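Local coordinates for protein dermonecrotic toxin (Pasteurella multocida, PDB 2EBF) that acts as a mitogenic, dermonecrotic toxin that drives bone resorption and is associated with severe progressive atrophic rhinitis in pigs, at residues 379-393 and 442-455. Numbering follows the deposited sequence.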
loop_
_atom_site.group_PDB
_atom_site.type_symbol
_atom_site.label_atom_id
_atom_site.label_comp_id
_atom_site.label_asym_id
_atom_site.label_seq_id
_atom_site.Cartn_x
_atom_site.Cartn_y
_atom_site.Cartn_z
ATOM N N SER A 379 -8.137 -20.612 -24.456
ATOM C CA SER A 379 -9.170 -20.727 -25.477
ATOM C C SER A 379 -10.010 -22.004 -25.288
ATOM O O SER A 379 -11.218 -21.990 -25.544
ATOM C CB SER A 379 -8.569 -20.632 -26.888
ATOM O OG SER A 379 -7.689 -21.711 -27.145
ATOM N N LYS A 380 -9.380 -23.085 -24.813
ATOM C CA LYS A 380 -10.088 -24.339 -24.518
ATOM C C LYS A 380 -11.158 -24.168 -23.440
ATOM O O LYS A 380 -12.256 -24.730 -23.550
ATOM C CB LYS A 380 -9.124 -25.450 -24.083
ATOM C CG LYS A 380 -8.218 -25.967 -25.189
ATOM C CD LYS A 380 -8.083 -27.489 -25.153
ATOM C CE LYS A 380 -9.112 -28.187 -26.051
ATOM N NZ LYS A 380 -10.378 -28.576 -25.346
ATOM N N SER A 381 -10.821 -23.409 -22.394
ATOM C CA SER A 381 -11.769 -23.092 -21.320
ATOM C C SER A 381 -12.908 -22.215 -21.827
ATOM O O SER A 381 -14.077 -22.484 -21.535
ATOM C CB SER A 381 -11.063 -22.410 -20.141
ATOM O OG SER A 381 -10.247 -23.331 -19.426
ATOM N N ILE A 382 -12.567 -21.175 -22.588
ATOM C CA ILE A 382 -13.574 -20.274 -23.139
ATOM C C ILE A 382 -14.541 -21.031 -24.063
ATOM O O ILE A 382 -15.757 -20.850 -23.980
ATOM C CB ILE A 382 -12.942 -19.053 -23.867
ATOM C CG1 ILE A 382 -12.171 -18.168 -22.865
ATOM C CG2 ILE A 382 -14.028 -18.249 -24.585
ATOM C CD1 ILE A 382 -11.229 -17.130 -23.505
ATOM N N ASP A 383 -13.997 -21.885 -24.931
ATOM C CA ASP A 383 -14.828 -22.697 -25.831
ATOM C C ASP A 383 -15.769 -23.641 -25.081
ATOM O O ASP A 383 -16.936 -23.777 -25.455
ATOM C CB ASP A 383 -13.964 -23.471 -26.828
ATOM C CG ASP A 383 -13.348 -22.573 -27.892
ATOM O OD1 ASP A 383 -13.971 -21.558 -28.275
ATOM O OD2 ASP A 383 -12.240 -22.889 -28.363
ATOM N N PHE A 384 -15.266 -24.285 -24.026
ATOM C CA PHE A 384 -16.103 -25.127 -23.162
ATOM C C PHE A 384 -17.259 -24.334 -22.548
ATOM O O PHE A 384 -18.406 -24.782 -22.541
ATOM C CB PHE A 384 -15.268 -25.762 -22.040
ATOM C CG PHE A 384 -16.085 -26.571 -21.076
ATOM C CD1 PHE A 384 -16.628 -25.983 -19.937
ATOM C CD2 PHE A 384 -16.332 -27.918 -21.317
ATOM C CE1 PHE A 384 -17.399 -26.723 -19.062
ATOM C CE2 PHE A 384 -17.101 -28.667 -20.441
ATOM C CZ PHE A 384 -17.641 -28.069 -19.317
ATOM N N PHE A 385 -16.939 -23.160 -22.011
ATOM C CA PHE A 385 -17.946 -22.282 -21.427
ATOM C C PHE A 385 -19.013 -21.934 -22.476
ATOM O O PHE A 385 -20.217 -22.113 -22.249
ATOM C CB PHE A 385 -17.282 -21.014 -20.864
ATOM C CG PHE A 385 -18.261 -19.990 -20.397
ATOM C CD1 PHE A 385 -18.441 -18.807 -21.109
ATOM C CD2 PHE A 385 -19.039 -20.223 -19.266
ATOM C CE1 PHE A 385 -19.368 -17.869 -20.693
ATOM C CE2 PHE A 385 -19.977 -19.281 -18.846
ATOM C CZ PHE A 385 -20.134 -18.105 -19.554
ATOM N N LEU A 386 -18.562 -21.478 -23.641
ATOM C CA LEU A 386 -19.490 -21.097 -24.710
ATOM C C LEU A 386 -20.346 -22.267 -25.183
ATOM O O LEU A 386 -21.532 -22.089 -25.452
ATOM C CB LEU A 386 -18.752 -20.432 -25.883
ATOM C CG LEU A 386 -18.035 -19.120 -25.536
ATOM C CD1 LEU A 386 -17.342 -18.545 -26.737
ATOM C CD2 LEU A 386 -19.011 -18.114 -24.948
ATOM N N ASN A 387 -19.749 -23.456 -25.261
ATOM C CA ASN A 387 -20.485 -24.676 -25.637
ATOM C C ASN A 387 -21.568 -25.088 -24.641
ATOM O O ASN A 387 -22.504 -25.800 -24.995
ATOM C CB ASN A 387 -19.520 -25.846 -25.848
ATOM C CG ASN A 387 -18.704 -25.708 -27.119
ATOM O OD1 ASN A 387 -17.657 -26.339 -27.266
ATOM N ND2 ASN A 387 -19.169 -24.869 -28.038
ATOM N N ASN A 388 -21.430 -24.632 -23.399
ATOM C CA ASN A 388 -22.392 -24.937 -22.352
ATOM C C ASN A 388 -23.107 -23.696 -21.839
ATOM O O ASN A 388 -23.731 -23.726 -20.781
ATOM C CB ASN A 388 -21.696 -25.672 -21.204
ATOM C CG ASN A 388 -21.180 -27.027 -21.627
ATOM O OD1 ASN A 388 -19.989 -27.198 -21.835
ATOM N ND2 ASN A 388 -22.087 -27.990 -21.797
ATOM N N LEU A 389 -23.031 -22.612 -22.607
ATOM C CA LEU A 389 -23.520 -21.310 -22.156
ATOM C C LEU A 389 -24.993 -21.308 -21.730
ATOM O O LEU A 389 -25.350 -20.737 -20.692
ATOM C CB LEU A 389 -23.260 -20.247 -23.223
ATOM C CG LEU A 389 -23.705 -18.816 -22.913
ATOM C CD1 LEU A 389 -23.008 -18.277 -21.663
ATOM C CD2 LEU A 389 -23.452 -17.916 -24.108
ATOM N N THR A 390 -25.837 -21.961 -22.519
ATOM C CA THR A 390 -27.268 -22.031 -22.247
ATOM C C THR A 390 -27.534 -22.538 -20.838
ATOM O O THR A 390 -28.447 -22.062 -20.159
ATOM C CB THR A 390 -27.968 -22.955 -23.265
ATOM O OG1 THR A 390 -27.877 -22.362 -24.562
ATOM C CG2 THR A 390 -29.457 -23.178 -22.917
ATOM N N THR A 391 -26.724 -23.504 -20.410
ATOM C CA THR A 391 -26.908 -24.161 -19.131
ATOM C C THR A 391 -26.512 -23.221 -17.996
ATOM O O THR A 391 -27.173 -23.188 -16.956
ATOM C CB THR A 391 -26.117 -25.496 -19.088
ATOM O OG1 THR A 391 -26.477 -26.283 -20.238
ATOM C CG2 THR A 391 -26.431 -26.284 -17.817
ATOM N N PHE A 392 -25.446 -22.455 -18.196
ATOM C CA PHE A 392 -25.052 -21.442 -17.219
ATOM C C PHE A 392 -26.155 -20.390 -17.068
ATOM O O PHE A 392 -26.510 -20.020 -15.950
ATOM C CB PHE A 392 -23.728 -20.766 -17.606
ATOM C CG PHE A 392 -22.501 -21.583 -17.277
ATOM C CD1 PHE A 392 -21.871 -21.452 -16.033
ATOM C CD2 PHE A 392 -21.960 -22.464 -18.215
ATOM C CE1 PHE A 392 -20.725 -22.205 -15.715
ATOM C CE2 PHE A 392 -20.812 -23.219 -17.911
ATOM C CZ PHE A 392 -20.197 -23.085 -16.664
ATOM N N ILE A 393 -26.682 -19.925 -18.199
ATOM C CA ILE A 393 -27.721 -18.888 -18.236
ATOM C C ILE A 393 -28.997 -19.369 -17.540
ATOM O O ILE A 393 -29.602 -18.639 -16.745
ATOM C CB ILE A 393 -28.009 -18.449 -19.696
ATOM C CG1 ILE A 393 -26.770 -17.767 -20.299
ATOM C CG2 ILE A 393 -29.225 -17.522 -19.788
ATOM C CD1 ILE A 393 -26.924 -17.394 -21.770
ATOM N N ALA A 442 -11.357 -16.681 -29.414
ATOM C CA ALA A 442 -12.125 -17.028 -28.206
ATOM C C ALA A 442 -12.522 -15.835 -27.336
ATOM O O ALA A 442 -13.668 -15.757 -26.868
ATOM C CB ALA A 442 -11.362 -18.054 -27.377
ATOM N N PHE A 443 -11.580 -14.918 -27.103
ATOM C CA PHE A 443 -11.864 -13.732 -26.287
ATOM C C PHE A 443 -12.918 -12.858 -26.962
ATOM O O PHE A 443 -13.856 -12.385 -26.318
ATOM C CB PHE A 443 -10.584 -12.939 -25.986
ATOM C CG PHE A 443 -9.672 -13.602 -24.963
ATOM C CD1 PHE A 443 -8.570 -14.350 -25.372
ATOM C CD2 PHE A 443 -9.926 -13.480 -23.595
ATOM C CE1 PHE A 443 -7.721 -14.961 -24.427
ATOM C CE2 PHE A 443 -9.091 -14.078 -22.649
ATOM C CZ PHE A 443 -7.985 -14.818 -23.063
ATOM N N ARG A 444 -12.766 -12.668 -28.272
ATOM C CA ARG A 444 -13.757 -11.960 -29.080
ATOM C C ARG A 444 -15.117 -12.653 -29.018
ATOM O O ARG A 444 -16.145 -12.009 -28.800
ATOM C CB ARG A 444 -13.270 -11.866 -30.529
ATOM C CG ARG A 444 -14.144 -11.032 -31.433
ATOM C CD ARG A 444 -13.494 -10.816 -32.802
ATOM N NE ARG A 444 -12.241 -10.058 -32.709
ATOM C CZ ARG A 444 -12.153 -8.732 -32.612
ATOM N NH1 ARG A 444 -13.243 -7.974 -32.596
ATOM N NH2 ARG A 444 -10.959 -8.156 -32.530
ATOM N N LYS A 445 -15.109 -13.969 -29.205
ATOM C CA LYS A 445 -16.328 -14.780 -29.136
ATOM C C LYS A 445 -17.025 -14.702 -27.784
ATOM O O LYS A 445 -18.264 -14.662 -27.714
ATOM C CB LYS A 445 -16.016 -16.235 -29.481
ATOM C CG LYS A 445 -16.144 -16.552 -30.968
ATOM C CD LYS A 445 -15.405 -17.832 -31.347
ATOM C CE LYS A 445 -16.246 -19.077 -31.115
ATOM N NZ LYS A 445 -15.781 -20.210 -31.982
ATOM N N LEU A 446 -16.226 -14.684 -26.717
ATOM C CA LEU A 446 -16.740 -14.559 -25.350
ATOM C C LEU A 446 -17.474 -13.233 -25.186
ATOM O O LEU A 446 -18.590 -13.194 -24.676
ATOM C CB LEU A 446 -15.587 -14.626 -24.350
ATOM C CG LEU A 446 -15.711 -15.299 -22.982
ATOM C CD1 LEU A 446 -14.876 -14.527 -21.990
ATOM C CD2 LEU A 446 -17.142 -15.493 -22.467
ATOM N N LEU A 447 -16.833 -12.149 -25.625
ATOM C CA LEU A 447 -17.431 -10.822 -25.591
ATOM C C LEU A 447 -18.695 -10.779 -26.440
ATOM O O LEU A 447 -19.707 -10.212 -26.032
ATOM C CB LEU A 447 -16.457 -9.794 -26.156
ATOM C CG LEU A 447 -16.364 -8.394 -25.546
ATOM C CD1 LEU A 447 -15.871 -7.421 -26.604
ATOM C CD2 LEU A 447 -17.660 -7.894 -24.916
ATOM N N GLN A 448 -18.603 -11.354 -27.636
ATOM C CA GLN A 448 -19.726 -11.404 -28.561
ATOM C C GLN A 448 -20.914 -12.107 -27.898
ATOM O O GLN A 448 -22.055 -11.640 -27.994
ATOM C CB GLN A 448 -19.306 -12.104 -29.862
ATOM C CG GLN A 448 -20.300 -11.982 -31.019
ATOM C CD GLN A 448 -20.706 -10.548 -31.291
ATOM O OE1 GLN A 448 -21.849 -10.166 -31.048
ATOM N NE2 GLN A 448 -19.763 -9.739 -31.770
ATOM N N SER A 449 -20.641 -13.212 -27.204
ATOM C CA SER A 449 -21.706 -13.981 -26.550
ATOM C C SER A 449 -22.420 -13.198 -25.443
ATOM O O SER A 449 -23.630 -13.340 -25.265
ATOM C CB SER A 449 -21.184 -15.316 -26.016
ATOM O OG SER A 449 -20.449 -15.146 -24.809
ATOM N N ALA A 450 -21.670 -12.372 -24.712
ATOM C CA ALA A 450 -22.238 -11.537 -23.650
ATOM C C ALA A 450 -23.240 -10.527 -24.213
ATOM O O ALA A 450 -24.294 -10.277 -23.616
ATOM C CB ALA A 450 -21.123 -10.817 -22.877
ATOM N N LYS A 451 -22.904 -9.955 -25.365
ATOM C CA LYS A 451 -23.786 -9.019 -26.047
ATOM C C LYS A 451 -25.040 -9.736 -26.545
ATOM O O LYS A 451 -26.155 -9.322 -26.228
ATOM C CB LYS A 451 -23.060 -8.333 -27.205
ATOM C CG LYS A 451 -23.911 -7.289 -27.934
ATOM C CD LYS A 451 -23.121 -6.545 -29.010
ATOM C CE LYS A 451 -23.241 -7.211 -30.367
ATOM N NZ LYS A 451 -24.341 -6.654 -31.215
ATOM N N ASP A 452 -24.836 -10.819 -27.296
ATOM C CA ASP A 452 -25.919 -11.601 -27.905
ATOM C C ASP A 452 -26.881 -12.160 -26.868
ATOM O O ASP A 452 -28.070 -12.324 -27.142
ATOM C CB ASP A 452 -25.348 -12.768 -28.725
ATOM C CG ASP A 452 -24.563 -12.315 -29.948
ATOM O OD1 ASP A 452 -24.778 -11.186 -30.437
ATOM O OD2 ASP A 452 -23.729 -13.110 -30.434
ATOM N N ASN A 453 -26.362 -12.457 -25.679
ATOM C CA ASN A 453 -27.161 -13.101 -24.645
ATOM C C ASN A 453 -27.567 -12.183 -23.498
ATOM O O ASN A 453 -28.146 -12.637 -22.513
ATOM C CB ASN A 453 -26.450 -14.359 -24.137
ATOM C CG ASN A 453 -26.321 -15.420 -25.211
ATOM O OD1 ASN A 453 -27.257 -16.180 -25.464
ATOM N ND2 ASN A 453 -25.165 -15.469 -25.860
ATOM N N ASN A 454 -27.284 -10.889 -23.651
ATOM C CA ASN A 454 -27.551 -9.877 -22.621
ATOM C C ASN A 454 -27.015 -10.243 -21.230
ATOM O O ASN A 454 -27.714 -10.124 -20.218
ATOM C CB ASN A 454 -29.041 -9.516 -22.574
ATOM C CG ASN A 454 -29.560 -9.026 -23.911
ATOM O OD1 ASN A 454 -30.441 -9.647 -24.515
ATOM N ND2 ASN A 454 -29.014 -7.911 -24.389
ATOM N N ILE A 455 -25.767 -10.698 -21.208
ATOM C CA ILE A 455 -25.040 -10.977 -19.975
ATOM C C ILE A 455 -24.030 -9.852 -19.797
ATOM O O ILE A 455 -23.409 -9.407 -20.773
ATOM C CB ILE A 455 -24.307 -12.351 -20.052
ATOM C CG1 ILE A 455 -25.298 -13.494 -20.331
ATOM C CG2 ILE A 455 -23.488 -12.631 -18.784
ATOM C CD1 ILE A 455 -26.365 -13.733 -19.238
#
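I382 lays its CD1 methyl squarely over one face of the F443 ring, 3.8 Å from the ring centroid, a CH-pi contact. Its two branches divide the work: with CG1 beside the backbone N (chi1 -65°), CG2 stands anti to that N and drops between A442 CB and L446 CG, the latter at 3.8 Å. Alanine suits this spot, since its short side chain lets the helices approach where S379 CB also meets it. The L446 and F385 side chains cross at about a right angle, CD2 of the leucine meeting F385 CE1 obliquely at 3.7 Å. Helices 379-387 and 442-452 run roughly parallel, their axes 9.5 Å apart at an angle of 28°. Each is linked in sequence to a strand of one mixed sheet in the toxin's C2 region: helix 379-387 follows strand 372-376, and helix 442-452 precedes strand 456-461. F501 of strand 498-502 touches both I382 and L446. Farther along, L386 spreads its two methyls along one face of helix 442-452, CD1 on K445 CB and CD2 on S449 OG at 3.3 Å. Serine suits the place: it is small enough to sit against the leucine, and its hydroxyl is satisfied by donating to L446 O (2.7 Å). N453 ND2 donates to S449 O, a carbonyl that also takes N453 N, while L389 CD2 approaches ND2 to 3.5 Å. I393 CD1 packs on N453 CB at 3.9 Å.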